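Local coordinates for protein Niban 2 (Homo sapiens, PDB 7CTP), which may suppress apoptosis and promote melanoma cell invasion, and is a PH-domain protein of the Niban family that is myristoylated at its N-terminus, at residues Q355-V360 with S485-F490; E359-F364 with K477-D482. All blocks are in the same frame, centred on the assembly; numbering follows the deposited sequence.

Contact 1. Residues Q355-V360 with S485-F490; sequences QGFTEV and SVRKRF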
ATOM      1  N   GLN A 355     -12.550  11.799  10.506  1.00 31.30           N
ATOM      2  CA  GLN A 355     -13.702  12.114   9.666  1.00 29.42           C
ATOM      3  C   GLN A 355     -14.047  10.943   8.759  1.00 31.81           C
ATOM      4  O   GLN A 355     -15.226  10.626   8.561  1.00 30.78           O
ATOM      5  CB  GLN A 355     -13.428  13.371   8.842  1.00 36.16           C
ATOM      6  CG  GLN A 355     -13.417  14.643   9.661  1.00 34.87           C
ATOM      7  CD  GLN A 355     -13.024  15.853   8.847  1.00 34.65           C
ATOM      8  OE1 GLN A 355     -12.549  15.729   7.722  1.00 43.99           O
ATOM      9  NE2 GLN A 355     -13.218  17.035   9.416  1.00 41.21           N
ATOM     10  N   GLY A 356     -13.031  10.281   8.205  1.00 29.18           N
ATOM     11  CA  GLY A 356     -13.291   9.170   7.306  1.00 28.55           C
ATOM     12  C   GLY A 356     -13.933   7.985   8.004  1.00 23.95           C
ATOM     13  O   GLY A 356     -14.868   7.371   7.481  1.00 28.60           O
ATOM     14  N   PHE A 357     -13.441   7.647   9.197  1.00 29.20           N
ATOM     15  CA  PHE A 357     -14.019   6.524   9.934  1.00 24.52           C
ATOM     16  C   PHE A 357     -15.440   6.842  10.382  1.00 25.90           C
ATOM     17  O   PHE A 357     -16.313   5.967  10.372  1.00 30.16           O
ATOM     18  CB  PHE A 357     -13.138   6.169  11.130  1.00 27.91           C
ATOM     19  CG  PHE A 357     -11.977   5.257  10.794  1.00 30.04           C
ATOM     20  CD1 PHE A 357     -10.886   5.732  10.082  1.00 31.13           C
ATOM     21  CD2 PHE A 357     -11.977   3.934  11.200  1.00 36.04           C
ATOM     22  CE1 PHE A 357      -9.824   4.904   9.772  1.00 28.17           C
ATOM     23  CE2 PHE A 357     -10.911   3.095  10.894  1.00 43.27           C
ATOM     24  CZ  PHE A 357      -9.835   3.585  10.182  1.00 34.07           C
ATOM     25  N   THR A 358     -15.692   8.095  10.765  1.00 27.10           N
ATOM     26  CA  THR A 358     -17.055   8.504  11.092  1.00 29.95           C
ATOM     27  C   THR A 358     -17.969   8.441   9.870  1.00 28.12           C
ATOM     28  O   THR A 358     -19.128   8.018   9.975  1.00 30.03           O
ATOM     29  CB  THR A 358     -17.046   9.903  11.701  1.00 36.27           C
ATOM     30  OG1 THR A 358     -16.355   9.856  12.955  1.00 35.46           O
ATOM     31  CG2 THR A 358     -18.471  10.402  11.927  1.00 38.06           C
ATOM     32  N   GLU A 359     -17.461   8.830   8.696  1.00 26.03           N
ATOM     33  CA  GLU A 359     -18.262   8.735   7.479  1.00 27.95           C
ATOM     34  C   GLU A 359     -18.592   7.283   7.140  1.00 26.77           C
ATOM     35  O   GLU A 359     -19.709   6.985   6.704  1.00 28.95           O
ATOM     36  CB  GLU A 359     -17.543   9.425   6.318  1.00 26.11           C
ATOM     37  CG  GLU A 359     -18.320   9.426   4.991  1.00 26.61           C
ATOM     38  CD  GLU A 359     -19.532  10.364   4.983  1.00 33.16           C
ATOM     39  OE1 GLU A 359     -20.303  10.308   4.004  1.00 35.68           O
ATOM     40  OE2 GLU A 359     -19.707  11.151   5.935  1.00 35.64           O
ATOM     41  N   VAL A 360     -17.641   6.360   7.343  1.00 25.53           N
ATOM     42  CA  VAL A 360     -17.942   4.940   7.168  1.00 22.06           C
ATOM     43  C   VAL A 360     -19.113   4.535   8.060  1.00 22.29           C
ATOM     44  O   VAL A 360     -20.044   3.848   7.625  1.00 26.23           O
ATOM     45  CB  VAL A 360     -16.698   4.087   7.468  1.00 30.24           C
ATOM     46  CG1 VAL A 360     -17.092   2.605   7.578  1.00 28.08           C
ATOM     47  CG2 VAL A 360     -15.650   4.306   6.380  1.00 26.13           C
ATOM     48  N   SER A 485      -9.447   1.462  18.221  1.00 31.89           N
ATOM     49  CA  SER A 485      -8.280   0.583  18.228  1.00 30.55           C
ATOM     50  C   SER A 485      -7.474   0.744  16.947  1.00 24.78           C
ATOM     51  O   SER A 485      -6.251   0.930  16.985  1.00 30.41           O
ATOM     52  CB  SER A 485      -8.713  -0.873  18.395  1.00 38.19           C
ATOM     53  OG  SER A 485      -9.282  -1.080  19.675  1.00 41.14           O
ATOM     54  N   VAL A 486      -8.160   0.695  15.804  1.00 27.24           N
ATOM     55  CA  VAL A 486      -7.482   0.751  14.514  1.00 30.71           C
ATOM     56  C   VAL A 486      -6.828   2.108  14.317  1.00 30.54           C
ATOM     57  O   VAL A 486      -5.680   2.197  13.865  1.00 28.01           O
ATOM     58  CB  VAL A 486      -8.470   0.418  13.381  1.00 31.88           C
ATOM     59  CG1 VAL A 486      -7.857   0.758  12.010  1.00 30.15           C
ATOM     60  CG2 VAL A 486      -8.862  -1.055  13.440  1.00 31.36           C
ATOM     61  N   ARG A 487      -7.527   3.186  14.682  1.00 25.80           N
ATOM     62  CA  ARG A 487      -6.960   4.516  14.486  1.00 28.79           C
ATOM     63  C   ARG A 487      -5.761   4.759  15.397  1.00 31.17           C
ATOM     64  O   ARG A 487      -4.761   5.340  14.960  1.00 27.09           O
ATOM     65  CB  ARG A 487      -8.037   5.585  14.679  1.00 27.39           C
ATOM     66  CG  ARG A 487      -8.888   5.757  13.427  1.00 30.91           C
ATOM     67  CD  ARG A 487      -9.930   6.848  13.594  1.00 30.59           C
ATOM     68  NE  ARG A 487     -10.968   6.447  14.538  1.00 31.74           N
ATOM     69  CZ  ARG A 487     -11.323   7.170  15.595  1.00 40.96           C
ATOM     70  NH1 ARG A 487     -10.712   8.323  15.826  1.00 41.04           N
ATOM     71  NH2 ARG A 487     -12.278   6.743  16.413  1.00 32.40           N
ATOM     72  N   LYS A 488      -5.811   4.301  16.653  1.00 28.28           N
ATOM     73  CA  LYS A 488      -4.659   4.515  17.528  1.00 35.17           C
ATOM     74  C   LYS A 488      -3.422   3.807  16.993  1.00 29.74           C
ATOM     75  O   LYS A 488      -2.317   4.363  17.018  1.00 29.63           O
ATOM     76  CB  LYS A 488      -4.935   4.048  18.954  1.00 38.50           C
ATOM     77  CG  LYS A 488      -3.752   4.420  19.880  1.00 49.34           C
ATOM     78  CD  LYS A 488      -3.479   3.397  20.981  1.00 66.25           C
ATOM     79  CE  LYS A 488      -2.020   3.448  21.450  1.00 63.97           C
ATOM     80  NZ  LYS A 488      -1.694   4.664  22.261  1.00 59.51           N
ATOM     81  N   ARG A 489      -3.593   2.566  16.530  1.00 26.80           N
ATOM     82  CA  ARG A 489      -2.483   1.818  15.944  1.00 32.34           C
ATOM     83  C   ARG A 489      -1.957   2.515  14.697  1.00 33.08           C
ATOM     84  O   ARG A 489      -0.740   2.583  14.471  1.00 29.76           O
ATOM     85  CB  ARG A 489      -2.933   0.396  15.614  1.00 31.90           C
ATOM     86  CG  ARG A 489      -1.826  -0.554  15.143  1.00 41.91           C
ATOM     87  CD  ARG A 489      -2.438  -1.876  14.665  1.00 52.97           C
ATOM     88  NE  ARG A 489      -3.651  -2.214  15.414  1.00 52.62           N
ATOM     89  CZ  ARG A 489      -4.744  -2.766  14.886  1.00 66.18           C
ATOM     90  NH1 ARG A 489      -4.798  -3.055  13.588  1.00 54.34           N
ATOM     91  NH2 ARG A 489      -5.790  -3.032  15.661  1.00 51.49           N
ATOM     92  N   PHE A 490      -2.869   3.049  13.884  1.00 28.91           N
ATOM     93  CA  PHE A 490      -2.486   3.721  12.650  1.00 32.63           C
ATOM     94  C   PHE A 490      -1.703   4.994  12.942  1.00 30.92           C
ATOM     95  O   PHE A 490      -0.675   5.264  12.308  1.00 32.06           O
ATOM     96  CB  PHE A 490      -3.741   4.016  11.831  1.00 28.85           C
ATOM     97  CG  PHE A 490      -3.507   4.872  10.617  1.00 33.06           C
ATOM     98  CD1 PHE A 490      -2.769   4.398   9.539  1.00 36.92           C
ATOM     99  CD2 PHE A 490      -4.037   6.148  10.549  1.00 32.04           C
ATOM    100  CE1 PHE A 490      -2.568   5.197   8.418  1.00 32.01           C
ATOM    101  CE2 PHE A 490      -3.840   6.943   9.433  1.00 37.69           C
ATOM    102  CZ  PHE A 490      -3.101   6.464   8.367  1.00 31.15           C
TER
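Phe357 and Arg487 are the residues whose backbones come nearest between 355-360 and 485-490, with 8.6 Å from Phe357 CA to Arg487 CA, and their side chains fill that gap. The contact is helix-on-helix packing within a helical bundle: 355-360 lies on the long helix 342-378 and 485-490 on the long helix 464-511, and both continue past the contact at either end. The evidence for a CH-pi contact is direct. Arg487 CG stands 3.8 Å from the centroid of the Phe357 ring, and the line to it leans 8° from the ring normal, which puts the methylene over the middle of one face. Arg487 CD follows at 3.8 Å from Phe357 CD1, over the same face but nearer the ring's CB end. The two side chains run past each other in opposite directions. A bend at chi3 (-70°) turns the guanidinium out of line with the arginine methylenes, and the guanidinium and ring planes stand 49° apart. That polar end is held by Ser483, whose OG accepts a hydrogen bond from Arg487 NE, while the methylenes meet the aromatic face. From helix 422-455, His435 touches Phe357 and Gln439 touches Val486. At the far end of the ring, Val486 crosses Phe357 at about a right angle, its CG1 lying 3.9 Å from Phe357 CZ.

Contact 2. Residues E359-F364 with K477-D482; sequences EVRDVF and KKYDYD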
ATOM      1  N   GLU A 359     -17.461   8.830   8.696  1.00 26.03           N
ATOM      2  CA  GLU A 359     -18.262   8.735   7.479  1.00 27.95           C
ATOM      3  C   GLU A 359     -18.592   7.283   7.140  1.00 26.77           C
ATOM      4  O   GLU A 359     -19.709   6.985   6.704  1.00 28.95           O
ATOM      5  CB  GLU A 359     -17.543   9.425   6.318  1.00 26.11           C
ATOM      6  CG  GLU A 359     -18.320   9.426   4.991  1.00 26.61           C
ATOM      7  CD  GLU A 359     -19.532  10.364   4.983  1.00 33.16           C
ATOM      8  OE1 GLU A 359     -20.303  10.308   4.004  1.00 35.68           O
ATOM      9  OE2 GLU A 359     -19.707  11.151   5.935  1.00 35.64           O
ATOM     10  N   VAL A 360     -17.641   6.360   7.343  1.00 25.53           N
ATOM     11  CA  VAL A 360     -17.942   4.940   7.168  1.00 22.06           C
ATOM     12  C   VAL A 360     -19.113   4.535   8.060  1.00 22.29           C
ATOM     13  O   VAL A 360     -20.044   3.848   7.625  1.00 26.23           O
ATOM     14  CB  VAL A 360     -16.698   4.087   7.468  1.00 30.24           C
ATOM     15  CG1 VAL A 360     -17.092   2.605   7.578  1.00 28.08           C
ATOM     16  CG2 VAL A 360     -15.650   4.306   6.380  1.00 26.13           C
ATOM     17  N   ARG A 361     -19.075   4.964   9.320  1.00 23.94           N
ATOM     18  CA  ARG A 361     -20.153   4.677  10.260  1.00 26.63           C
ATOM     19  C   ARG A 361     -21.480   5.226   9.750  1.00 31.51           C
ATOM     20  O   ARG A 361     -22.507   4.536   9.775  1.00 28.78           O
ATOM     21  CB  ARG A 361     -19.803   5.274  11.624  1.00 28.15           C
ATOM     22  CG  ARG A 361     -20.658   4.797  12.810  1.00 37.22           C
ATOM     23  CD  ARG A 361     -20.480   5.751  13.986  1.00 31.40           C
ATOM     24  NE  ARG A 361     -20.890   5.180  15.266  1.00 35.46           N
ATOM     25  CZ  ARG A 361     -22.126   5.243  15.754  1.00 40.56           C
ATOM     26  NH1 ARG A 361     -23.080   5.843  15.056  1.00 35.64           N
ATOM     27  NH2 ARG A 361     -22.405   4.707  16.936  1.00 35.24           N
ATOM     28  N   ASP A 362     -21.469   6.466   9.260  1.00 29.42           N
ATOM     29  CA  ASP A 362     -22.704   7.088   8.794  1.00 32.88           C
ATOM     30  C   ASP A 362     -23.244   6.384   7.557  1.00 32.70           C
ATOM     31  O   ASP A 362     -24.459   6.197   7.423  1.00 28.50           O
ATOM     32  CB  ASP A 362     -22.465   8.572   8.518  1.00 29.61           C
ATOM     33  CG  ASP A 362     -22.122   9.352   9.774  1.00 32.18           C
ATOM     34  OD1 ASP A 362     -22.243   8.781  10.885  1.00 37.85           O
ATOM     35  OD2 ASP A 362     -21.731  10.534   9.657  1.00 34.00           O
ATOM     36  N   VAL A 363     -22.358   5.983   6.641  1.00 27.50           N
ATOM     37  CA  VAL A 363     -22.807   5.278   5.446  1.00 24.18           C
ATOM     38  C   VAL A 363     -23.375   3.915   5.819  1.00 30.59           C
ATOM     39  O   VAL A 363     -24.393   3.473   5.268  1.00 28.52           O
ATOM     40  CB  VAL A 363     -21.648   5.157   4.437  1.00 25.08           C
ATOM     41  CG1 VAL A 363     -21.991   4.151   3.348  1.00 29.20           C
ATOM     42  CG2 VAL A 363     -21.352   6.523   3.805  1.00 24.63           C
ATOM     43  N   PHE A 364     -22.723   3.231   6.762  1.00 28.17           N
ATOM     44  CA  PHE A 364     -23.207   1.936   7.233  1.00 26.89           C
ATOM     45  C   PHE A 364     -24.592   2.075   7.852  1.00 27.35           C
ATOM     46  O   PHE A 364     -25.515   1.320   7.526  1.00 26.41           O
ATOM     47  CB  PHE A 364     -22.218   1.369   8.246  1.00 26.30           C
ATOM     48  CG  PHE A 364     -22.702   0.137   8.951  1.00 29.42           C
ATOM     49  CD1 PHE A 364     -22.928  -1.038   8.250  1.00 29.46           C
ATOM     50  CD2 PHE A 364     -22.925   0.156  10.318  1.00 33.27           C
ATOM     51  CE1 PHE A 364     -23.374  -2.176   8.902  1.00 29.14           C
ATOM     52  CE2 PHE A 364     -23.370  -0.978  10.976  1.00 29.04           C
ATOM     53  CZ  PHE A 364     -23.593  -2.141  10.269  1.00 30.40           C
ATOM     54  N   LYS A 477     -21.724  -0.404  18.356  1.00 30.77           N
ATOM     55  CA  LYS A 477     -20.834  -0.339  19.518  1.00 31.65           C
ATOM     56  C   LYS A 477     -19.541  -1.105  19.260  1.00 26.72           C
ATOM     57  O   LYS A 477     -18.456  -0.643  19.638  1.00 29.85           O
ATOM     58  CB  LYS A 477     -21.535  -0.854  20.783  1.00 35.53           C
ATOM     59  CG  LYS A 477     -22.801  -0.073  21.112  1.00 49.65           C
ATOM     60  CD  LYS A 477     -23.106   0.089  22.597  1.00 63.75           C
ATOM     61  CE  LYS A 477     -24.415   0.870  22.798  1.00 64.35           C
ATOM     62  NZ  LYS A 477     -25.648   0.084  22.464  1.00 54.39           N
ATOM     63  N   LYS A 478     -19.627  -2.260  18.590  1.00 27.59           N
ATOM     64  CA  LYS A 478     -18.407  -2.960  18.194  1.00 28.61           C
ATOM     65  C   LYS A 478     -17.598  -2.115  17.217  1.00 30.05           C
ATOM     66  O   LYS A 478     -16.364  -2.058  17.307  1.00 26.09           O
ATOM     67  CB  LYS A 478     -18.739  -4.321  17.579  1.00 28.14           C
ATOM     68  CG  LYS A 478     -19.475  -5.282  18.526  1.00 32.10           C
ATOM     69  CD  LYS A 478     -19.919  -6.539  17.789  1.00 35.24           C
ATOM     70  CE  LYS A 478     -20.775  -7.441  18.681  1.00 41.82           C
ATOM     71  NZ  LYS A 478     -19.988  -8.036  19.797  1.00 43.77           N
ATOM     72  N   TYR A 479     -18.278  -1.445  16.282  1.00 25.70           N
ATOM     73  CA  TYR A 479     -17.574  -0.594  15.327  1.00 31.40           C
ATOM     74  C   TYR A 479     -16.811   0.521  16.034  1.00 30.60           C
ATOM     75  O   TYR A 479     -15.647   0.796  15.711  1.00 27.39           O
ATOM     76  CB  TYR A 479     -18.554  -0.001  14.313  1.00 27.93           C
ATOM     77  CG  TYR A 479     -17.861   0.909  13.322  1.00 24.18           C
ATOM     78  CD1 TYR A 479     -17.665   2.263  13.594  1.00 26.55           C
ATOM     79  CD2 TYR A 479     -17.361   0.401  12.128  1.00 35.06           C
ATOM     80  CE1 TYR A 479     -17.003   3.085  12.685  1.00 26.08           C
ATOM     81  CE2 TYR A 479     -16.704   1.213  11.220  1.00 34.98           C
ATOM     82  CZ  TYR A 479     -16.529   2.548  11.507  1.00 29.99           C
ATOM     83  OH  TYR A 479     -15.870   3.338  10.594  1.00 32.58           O
ATOM     84  N   ASP A 480     -17.464   1.200  16.981  1.00 26.48           N
ATOM     85  CA  ASP A 480     -16.836   2.341  17.640  1.00 28.93           C
ATOM     86  C   ASP A 480     -15.604   1.915  18.424  1.00 36.88           C
ATOM     87  O   ASP A 480     -14.600   2.640  18.468  1.00 30.78           O
ATOM     88  CB  ASP A 480     -17.839   3.041  18.556  1.00 34.25           C
ATOM     89  CG  ASP A 480     -18.931   3.745  17.791  1.00 35.55           C
ATOM     90  OD1 ASP A 480     -18.716   4.047  16.595  1.00 32.36           O
ATOM     91  OD2 ASP A 480     -20.008   3.988  18.385  1.00 33.91           O
ATOM     92  N   TYR A 481     -15.659   0.736  19.048  1.00 31.59           N
ATOM     93  CA  TYR A 481     -14.492   0.214  19.749  1.00 30.44           C
ATOM     94  C   TYR A 481     -13.359  -0.087  18.776  1.00 30.15           C
ATOM     95  O   TYR A 481     -12.216   0.337  18.985  1.00 32.33           O
ATOM     96  CB  TYR A 481     -14.876  -1.037  20.538  1.00 38.20           C
ATOM     97  CG  TYR A 481     -13.787  -1.565  21.458  1.00 39.09           C
ATOM     98  CD1 TYR A 481     -12.753  -2.360  20.971  1.00 40.66           C
ATOM     99  CD2 TYR A 481     -13.804  -1.281  22.818  1.00 42.03           C
ATOM    100  CE1 TYR A 481     -11.773  -2.855  21.807  1.00 38.90           C
ATOM    101  CE2 TYR A 481     -12.822  -1.769  23.663  1.00 42.14           C
ATOM    102  CZ  TYR A 481     -11.811  -2.556  23.151  1.00 48.22           C
ATOM    103  OH  TYR A 481     -10.827  -3.051  23.987  1.00 47.10           O
ATOM    104  N   ASP A 482     -13.662  -0.814  17.699  1.00 31.93           N
ATOM    105  CA  ASP A 482     -12.621  -1.216  16.755  1.00 27.17           C
ATOM    106  C   ASP A 482     -12.040  -0.015  16.024  1.00 32.84           C
ATOM    107  O   ASP A 482     -10.839   0.023  15.740  1.00 30.93           O
ATOM    108  CB  ASP A 482     -13.178  -2.211  15.748  1.00 30.25           C
ATOM    109  CG  ASP A 482     -13.243  -3.614  16.293  1.00 31.15           C
ATOM    110  OD1 ASP A 482     -12.853  -3.826  17.461  1.00 35.48           O
ATOM    111  OD2 ASP A 482     -13.688  -4.495  15.538  1.00 32.23           O
TER
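Asp480 OD1 receives the shortest polar bond between 359-364 and 477-482, 2.8 Å from Arg361 NE with an N-H...O angle of 169°. A second bond of 2.9 Å joins Arg361 NH2 to Asp480 OD2, so the guanidinium grips the carboxylate side-on, one nitrogen to each oxygen. Both oxygens use their syn lone pairs and the two planes are only 12° apart, the signature of a bidentate salt bridge that keeps the two groups nearly coplanar. An extended chain from CG to NE carries the arginine to this partner. Beside the ion pair, Tyr479 reaches across with its CG anti to the backbone N. Its ring meets the aliphatic root of the arginine obliquely, with Arg361 CB 3.7 Å from Tyr479 CE1. Further out, the phenol oxygen Tyr479 OH comes within 3.3 Å of Val360 CB, and its hydrogen bond goes to the carbonyl oxygen of Phe357. The two helix segments run antiparallel, 166° between their directions, with axes 11.3 Å apart at closest approach. Helix 422-455 lies against this pair through Met436 and Met440, which touch Val360, while Cys404 of the short helix 402-405 meets the same valine.

How the contacts relate
Both contacts join helix 342-378 to helix 464-511, and their centres are about 9 Å apart on the same side of the chain's centre. Along the first helix contact 1 precedes contact 2, and the two overlap at Glu359 and Val360; along the second the order reverses, 477-482 coming before 485-490, as an antiparallel pairing requires. The Tyr479 bond to the Phe357 carbonyl ties the two together. Contact 1 is buried, its centre about 17 Å from the chain's centre, whereas contact 2 is partly buried, its centre about 23 Å away. Together they pair, at successive levels, two long helices with 85 residues between them in the helical part of Niban 2.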